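Local coordinates for malate dehydrogenase (Entamoeba histolytica, PDB 3I0P), which probably catalyses the reversible, NAD-dependent oxidation of malate to oxaloacetate and forms a dimer of identical subunits, at residues Y111-V116 with I287-E292; D157-G162 with K229-P234; E29-M34 with G93-T98. All coordinates share one frame; numbering follows the deposited sequence.

Contact 1: residues Y111-V116 with I287-E292; sequences YGMGMV and IAINVE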
# COMPACT_ATOMS: atom_id res chain seq x y z
N TYR A 111 3.58 15.19 18.91
CA TYR A 111 3.66 16.09 17.75
C TYR A 111 2.62 15.86 16.66
O TYR A 111 2.43 16.71 15.80
CB TYR A 111 5.04 16.02 17.10
CG TYR A 111 6.17 16.47 18.00
CD1 TYR A 111 6.96 15.54 18.66
CD2 TYR A 111 6.43 17.83 18.20
CE1 TYR A 111 8.00 15.93 19.49
CE2 TYR A 111 7.47 18.24 19.03
CZ TYR A 111 8.25 17.29 19.67
OH TYR A 111 9.28 17.67 20.50
N GLY A 112 1.97 14.70 16.70
CA GLY A 112 0.96 14.36 15.69
C GLY A 112 1.35 13.15 14.86
O GLY A 112 0.50 12.33 14.51
N MET A 113 2.64 13.05 14.55
CA MET A 113 3.15 11.94 13.77
C MET A 113 4.53 11.48 14.24
O MET A 113 5.28 12.25 14.84
CB MET A 113 3.21 12.32 12.30
CG MET A 113 1.84 12.56 11.71
SD MET A 113 1.99 13.20 10.06
CE MET A 113 2.17 11.68 9.12
N GLY A 114 4.85 10.22 13.95
CA GLY A 114 6.12 9.65 14.31
C GLY A 114 6.53 8.59 13.32
O GLY A 114 5.69 7.83 12.82
N MET A 115 7.83 8.55 13.01
CA MET A 115 8.40 7.51 12.17
C MET A 115 9.76 7.06 12.68
O MET A 115 10.67 7.87 12.89
CB MET A 115 8.52 7.96 10.71
CG MET A 115 9.11 6.89 9.80
SD MET A 115 8.73 7.17 8.06
CE MET A 115 9.55 5.76 7.32
N VAL A 116 9.89 5.76 12.89
CA VAL A 116 11.15 5.21 13.34
C VAL A 116 11.56 4.15 12.36
O VAL A 116 10.74 3.29 12.01
CB VAL A 116 11.03 4.65 14.76
CG1 VAL A 116 12.27 3.87 15.13
CG2 VAL A 116 10.82 5.79 15.74
N ILE A 287 5.47 3.60 11.27
CA ILE A 287 4.82 4.90 11.21
C ILE A 287 3.61 4.91 12.14
O ILE A 287 2.83 3.97 12.15
CB ILE A 287 4.35 5.23 9.76
CG1 ILE A 287 5.54 5.30 8.81
CG2 ILE A 287 3.54 6.54 9.71
CD1 ILE A 287 5.13 5.64 7.38
N ALA A 288 3.48 5.99 12.91
CA ALA A 288 2.31 6.20 13.76
C ALA A 288 1.69 7.58 13.52
O ALA A 288 2.39 8.59 13.49
CB ALA A 288 2.68 6.02 15.21
N ILE A 289 0.37 7.61 13.34
CA ILE A 289 -0.36 8.85 13.08
C ILE A 289 -1.40 9.03 14.18
O ILE A 289 -2.27 8.18 14.36
CB ILE A 289 -1.07 8.81 11.70
CG1 ILE A 289 -0.04 8.74 10.57
CG2 ILE A 289 -2.02 10.00 11.54
CD1 ILE A 289 -0.59 8.17 9.32
N ASN A 290 -1.31 10.15 14.89
CA ASN A 290 -2.20 10.42 16.00
C ASN A 290 -3.55 10.94 15.51
O ASN A 290 -3.66 12.08 15.07
CB ASN A 290 -1.56 11.42 16.97
CG ASN A 290 -2.36 11.59 18.25
OD1 ASN A 290 -3.28 10.82 18.54
ND2 ASN A 290 -1.99 12.59 19.03
N VAL A 291 -4.56 10.08 15.60
CA VAL A 291 -5.91 10.39 15.15
C VAL A 291 -6.50 11.67 15.78
O VAL A 291 -7.04 12.53 15.06
CB VAL A 291 -6.86 9.18 15.37
CG1 VAL A 291 -8.33 9.59 15.29
CG2 VAL A 291 -6.54 8.06 14.38
N GLU A 292 -6.36 11.80 17.10
CA GLU A 292 -7.01 12.90 17.83
C GLU A 292 -6.53 14.30 17.38
O GLU A 292 -7.20 15.30 17.64
CB GLU A 292 -6.96 12.69 19.36
CG GLU A 292 -5.63 13.05 20.05
CD GLU A 292 -5.49 12.44 21.47
OE1 GLU A 292 -6.54 12.02 22.05
OE2 GLU A 292 -4.34 12.37 21.99
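CB of M115 rises from the same face of the sheet as M113, I287 and I289. Its CG lies anti to the backbone N (chi1 -180°) and meets CG1 of I287 at 4.0 Å. The chain then runs on extended, so SD crosses I287 obliquely, 3.8 Å from I287 CG1 and 4.0 Å from I287 CD1, and CE leads on away from it. L261 of the same subunit and M113 of the second subunit also pack on M115. Strands 113-116 and 287-290 run antiparallel here, neighbours in the mixed seven-stranded sheet of this dehydrogenase. G114 and A288 make the hydrogen-bonded pair: A288 N to G114 O is 2.9 Å and nearly straight at 173°, and G114 N returns to A288 O at 3.0 Å. One step along, M113 bends at chi3 (85°) and lies beside I289, its CE 4.0 Å from I289 CG1. A288 points through to the other face, against I105 and A108 of helix 93-111. G112, the first residue beyond that helix, has positive phi, where a CB would jam against the carbonyl O of Y111; its own carbonyl O takes N290 N at 2.9 Å.

Contact 2: residues D157-G162 with K229-P234; sequences DEPILG and KAYLHP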
# COMPACT_ATOMS: atom_id res chain seq x y z
N ASP A 157 12.91 -13.05 -14.00
CA ASP A 157 13.03 -14.52 -14.07
C ASP A 157 13.95 -15.02 -12.95
O ASP A 157 14.61 -16.06 -13.07
CB ASP A 157 13.56 -14.94 -15.45
CG ASP A 157 13.18 -16.38 -15.83
OD1 ASP A 157 12.12 -16.87 -15.39
OD2 ASP A 157 13.96 -17.02 -16.58
N GLU A 158 13.97 -14.27 -11.85
CA GLU A 158 14.97 -14.41 -10.80
C GLU A 158 14.44 -13.79 -9.50
O GLU A 158 13.89 -12.69 -9.53
CB GLU A 158 16.24 -13.69 -11.25
CG GLU A 158 17.51 -14.02 -10.47
CD GLU A 158 18.65 -13.03 -10.73
OE1 GLU A 158 18.59 -12.25 -11.72
OE2 GLU A 158 19.62 -13.04 -9.94
N PRO A 159 14.59 -14.49 -8.35
CA PRO A 159 14.21 -13.88 -7.07
C PRO A 159 15.13 -12.71 -6.72
O PRO A 159 16.36 -12.87 -6.72
CB PRO A 159 14.40 -15.02 -6.06
CG PRO A 159 15.36 -15.95 -6.71
CD PRO A 159 15.07 -15.87 -8.18
N ILE A 160 14.54 -11.55 -6.42
CA ILE A 160 15.30 -10.34 -6.06
C ILE A 160 14.73 -9.57 -4.85
O ILE A 160 15.48 -8.99 -4.05
CB ILE A 160 15.49 -9.40 -7.30
CG1 ILE A 160 16.52 -8.30 -7.01
CG2 ILE A 160 14.14 -8.85 -7.78
CD1 ILE A 160 17.93 -8.81 -6.72
N LEU A 161 13.40 -9.58 -4.72
CA LEU A 161 12.73 -8.84 -3.66
C LEU A 161 12.25 -9.79 -2.57
O LEU A 161 11.85 -10.92 -2.86
CB LEU A 161 11.52 -8.08 -4.23
CG LEU A 161 11.74 -6.72 -4.87
CD1 LEU A 161 10.68 -6.45 -5.93
CD2 LEU A 161 11.73 -5.64 -3.81
N GLY A 162 12.26 -9.32 -1.33
CA GLY A 162 11.66 -10.08 -0.24
C GLY A 162 10.16 -10.16 -0.42
O GLY A 162 9.61 -9.56 -1.35
N LYS A 229 16.89 -20.07 -8.80
CA LYS A 229 16.30 -20.82 -9.92
C LYS A 229 14.76 -20.99 -9.82
O LYS A 229 14.16 -21.66 -10.65
CB LYS A 229 17.01 -22.17 -10.12
N ALA A 230 14.16 -20.37 -8.80
CA ALA A 230 12.70 -20.26 -8.67
C ALA A 230 12.36 -18.97 -7.93
O ALA A 230 13.24 -18.36 -7.31
CB ALA A 230 12.11 -21.45 -7.95
N TYR A 231 11.10 -18.56 -7.99
CA TYR A 231 10.68 -17.29 -7.40
C TYR A 231 9.17 -17.18 -7.18
O TYR A 231 8.39 -17.86 -7.86
CB TYR A 231 11.17 -16.12 -8.27
CG TYR A 231 10.78 -16.25 -9.73
CD1 TYR A 231 9.49 -15.93 -10.17
CD2 TYR A 231 11.71 -16.68 -10.68
CE1 TYR A 231 9.13 -16.05 -11.50
CE2 TYR A 231 11.35 -16.81 -12.02
CZ TYR A 231 10.06 -16.48 -12.43
OH TYR A 231 9.70 -16.60 -13.75
N LEU A 232 8.79 -16.35 -6.21
CA LEU A 232 7.38 -15.99 -5.97
C LEU A 232 6.96 -14.80 -6.83
O LEU A 232 7.79 -13.96 -7.21
CB LEU A 232 7.18 -15.63 -4.50
CG LEU A 232 7.27 -16.72 -3.42
CD1 LEU A 232 7.81 -16.14 -2.15
CD2 LEU A 232 5.92 -17.34 -3.19
N HIS A 233 5.67 -14.72 -7.15
CA HIS A 233 5.12 -13.57 -7.89
C HIS A 233 4.62 -12.48 -6.95
O HIS A 233 4.16 -12.78 -5.85
CB HIS A 233 3.98 -14.00 -8.82
CG HIS A 233 4.41 -14.97 -9.88
ND1 HIS A 233 5.26 -14.62 -10.91
CD2 HIS A 233 4.11 -16.28 -10.06
CE1 HIS A 233 5.46 -15.67 -11.68
NE2 HIS A 233 4.78 -16.69 -11.19
N PRO A 234 4.69 -11.22 -7.39
CA PRO A 234 4.08 -10.14 -6.61
C PRO A 234 2.56 -10.25 -6.62
O PRO A 234 2.00 -10.94 -7.48
CB PRO A 234 4.52 -8.87 -7.35
CG PRO A 234 5.58 -9.30 -8.33
CD PRO A 234 5.28 -10.72 -8.64
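The hydroxyl of Y231 reaches D157 from the less common side of the carboxylate: OH donates to the anti lone pair of OD1, the one turned away from OD2, at 2.9 Å. OD1 also accepts from the backbone N of G211, so two donors grip it, which probably helps keep D157 charged. The aspartate leaves its backbone heading away from the tyrosine, but with CG anti to the backbone N (chi1 -156°) its oxygen comes back to lie in the plane of the ring, at the edge. Carboxylate and ring planes stand 72° apart. Y231 itself takes the crowded first torsion, with CG between the backbone N and the carbonyl carbon (chi1 52°), and this stands the ring up against the backbone of residues 157-159. Y231 CD2 comes within 3.5 Å of E158 N, and Y231 CE2 within 3.5 Å of D157 OD1. Residues 230-232 form one strand of a small antiparallel sheet with 207-209, and Y231 bonds there to S208; residues 157-162 belong to the loop between strands 139-145 and 166-170, where I160 and L161 both face V151 in a classic beta bulge. P159 crosses Y231 at about a right angle. P159 CD sits near the ring plane, at the edge, 3.9 Å from Y231 CB, and 3.2 Å from A230 O. L317 of the second subunit packs on both D157 and Y231, while E158 OE1 accepts from D315 N of that subunit.

Contact 3: residues E29-M34 with G93-T98; sequences EENARM and GHVNGT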
# COMPACT_ATOMS: atom_id res chain seq x y z
N GLU A 29 15.86 -10.39 30.05
CA GLU A 29 14.51 -10.75 30.48
C GLU A 29 13.41 -9.97 29.76
O GLU A 29 12.42 -10.56 29.30
CB GLU A 29 14.37 -10.65 32.00
CG GLU A 29 13.10 -11.28 32.53
CD GLU A 29 11.91 -10.32 32.57
OE1 GLU A 29 12.11 -9.09 32.45
OE2 GLU A 29 10.78 -10.81 32.74
N GLU A 30 13.57 -8.65 29.64
CA GLU A 30 12.60 -7.86 28.92
C GLU A 30 12.53 -8.28 27.44
O GLU A 30 11.43 -8.39 26.88
CB GLU A 30 12.88 -6.36 29.06
CG GLU A 30 11.71 -5.47 28.59
CD GLU A 30 12.05 -3.98 28.61
OE1 GLU A 30 13.22 -3.61 28.89
OE2 GLU A 30 11.12 -3.17 28.33
N ASN A 31 13.69 -8.53 26.83
CA ASN A 31 13.75 -9.07 25.47
C ASN A 31 12.95 -10.36 25.31
O ASN A 31 12.20 -10.50 24.34
CB ASN A 31 15.20 -9.30 25.03
CG ASN A 31 15.93 -8.01 24.64
OD1 ASN A 31 15.42 -6.90 24.83
ND2 ASN A 31 17.15 -8.17 24.11
N ALA A 32 13.08 -11.29 26.26
CA ALA A 32 12.31 -12.53 26.21
C ALA A 32 10.81 -12.23 26.17
O ALA A 32 10.08 -12.88 25.44
CB ALA A 32 12.65 -13.44 27.38
N ARG A 33 10.38 -11.24 26.95
CA ARG A 33 8.98 -10.84 26.99
C ARG A 33 8.48 -10.21 25.69
O ARG A 33 7.41 -10.57 25.20
CB ARG A 33 8.70 -9.91 28.18
CG ARG A 33 8.17 -10.64 29.40
CD ARG A 33 7.81 -9.68 30.52
NE ARG A 33 8.96 -8.94 31.01
CZ ARG A 33 9.03 -7.62 31.11
NH1 ARG A 33 8.00 -6.85 30.77
NH2 ARG A 33 10.14 -7.05 31.58
N MET A 34 9.27 -9.30 25.12
CA MET A 34 8.89 -8.66 23.87
C MET A 34 8.75 -9.69 22.75
O MET A 34 7.77 -9.67 22.03
CB MET A 34 9.90 -7.56 23.49
CG MET A 34 9.85 -6.32 24.38
SD MET A 34 11.01 -5.05 23.83
CE MET A 34 10.65 -3.69 24.94
N GLY A 93 14.21 -8.82 15.93
CA GLY A 93 13.36 -7.86 15.24
C GLY A 93 12.21 -7.41 16.12
O GLY A 93 11.80 -6.26 16.06
N HIS A 94 11.72 -8.33 16.95
CA HIS A 94 10.59 -8.07 17.86
C HIS A 94 10.99 -7.07 18.91
O HIS A 94 10.17 -6.24 19.32
CB HIS A 94 10.14 -9.36 18.54
CG HIS A 94 10.37 -10.59 17.72
ND1 HIS A 94 11.58 -11.24 17.68
CD2 HIS A 94 9.55 -11.27 16.88
CE1 HIS A 94 11.50 -12.27 16.88
NE2 HIS A 94 10.27 -12.32 16.37
N VAL A 95 12.25 -7.13 19.34
CA VAL A 95 12.79 -6.17 20.29
C VAL A 95 12.89 -4.79 19.62
O VAL A 95 12.36 -3.81 20.13
CB VAL A 95 14.14 -6.64 20.88
CG1 VAL A 95 14.84 -5.51 21.64
CG2 VAL A 95 13.93 -7.85 21.78
N ASN A 96 13.55 -4.74 18.46
CA ASN A 96 13.72 -3.49 17.73
C ASN A 96 12.35 -2.93 17.31
O ASN A 96 12.07 -1.73 17.49
CB ASN A 96 14.65 -3.68 16.52
CG ASN A 96 16.06 -4.14 16.92
OD1 ASN A 96 16.70 -3.53 17.78
ND2 ASN A 96 16.54 -5.21 16.29
N GLY A 97 11.50 -3.81 16.78
CA GLY A 97 10.16 -3.44 16.35
C GLY A 97 9.29 -2.84 17.44
O GLY A 97 8.66 -1.79 17.23
N THR A 98 9.25 -3.50 18.60
CA THR A 98 8.42 -3.07 19.72
C THR A 98 8.89 -1.71 20.21
O THR A 98 8.10 -0.79 20.37
CB THR A 98 8.43 -4.10 20.86
OG1 THR A 98 7.87 -5.33 20.38
CG2 THR A 98 7.61 -3.62 22.05
O HOH W 1 6.75 -7.12 22.08
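N31 and V95 meet at about a right angle, the amide of one laid across the forked end of the other. N31 CG is anti to its carbonyl carbon (chi1 -77°), which brings it 3.5 Å from V95 CG2; N31 OD1 lies against both branches, 3.5 Å from V95 CG1 as well. This is van der Waals contact: the amide nitrogen ND2 spends its hydrogens on the carbonyls of P70 and A72, which fix the rotation of the group. M34 comes at T98 obliquely. Extended beyond CG, it slides its sulfur alongside the threonine, with SD 4.0 Å from T98 CB and CE 4.2 Å from T98 CG2. Segments 29-34 and 93-98, parts of helices 29-45 and 93-111, cross at 88°, their axes 8.9 Å apart, and M34 fills the crossing. T98 presents its methyl to the methionine, while OG1, anti to the carbonyl carbon, donates to H94 O one turn back at 2.7 Å. That carbonyl also takes T98 N. A water donates to M34 O and to T98 OG1, joining the two helices where no direct hydrogen bond does. H94 sets out toward residues 29-34, but its ring swings away from them to meet V35, T38 and L39 further along the same helix, and the ring of Y59. The side chain of H94 is about 8 Å from a bound NAD.

In the fold
Contact 3 closes first along the chain and is followed by contact 1; contact 2 falls between the segments of contact 1. Helix 93-111 supplies one side of contact 3 and runs into strand 113-121 of contact 1; the centres of contacts 1 and 3 are about 21 Å apart, their nearest atoms about 6 Å. Contact 2 is more remote, about 34 Å from contact 1 and 30 Å from contact 3 between centres, beyond the chain's centre from contact 3. Contacts 1 and 2 both touch the second subunit, one through a face of the large sheet and one through a loop and strand 230-232 beside it, so the dimer interface spans separated parts; contact 3 stays within one chain.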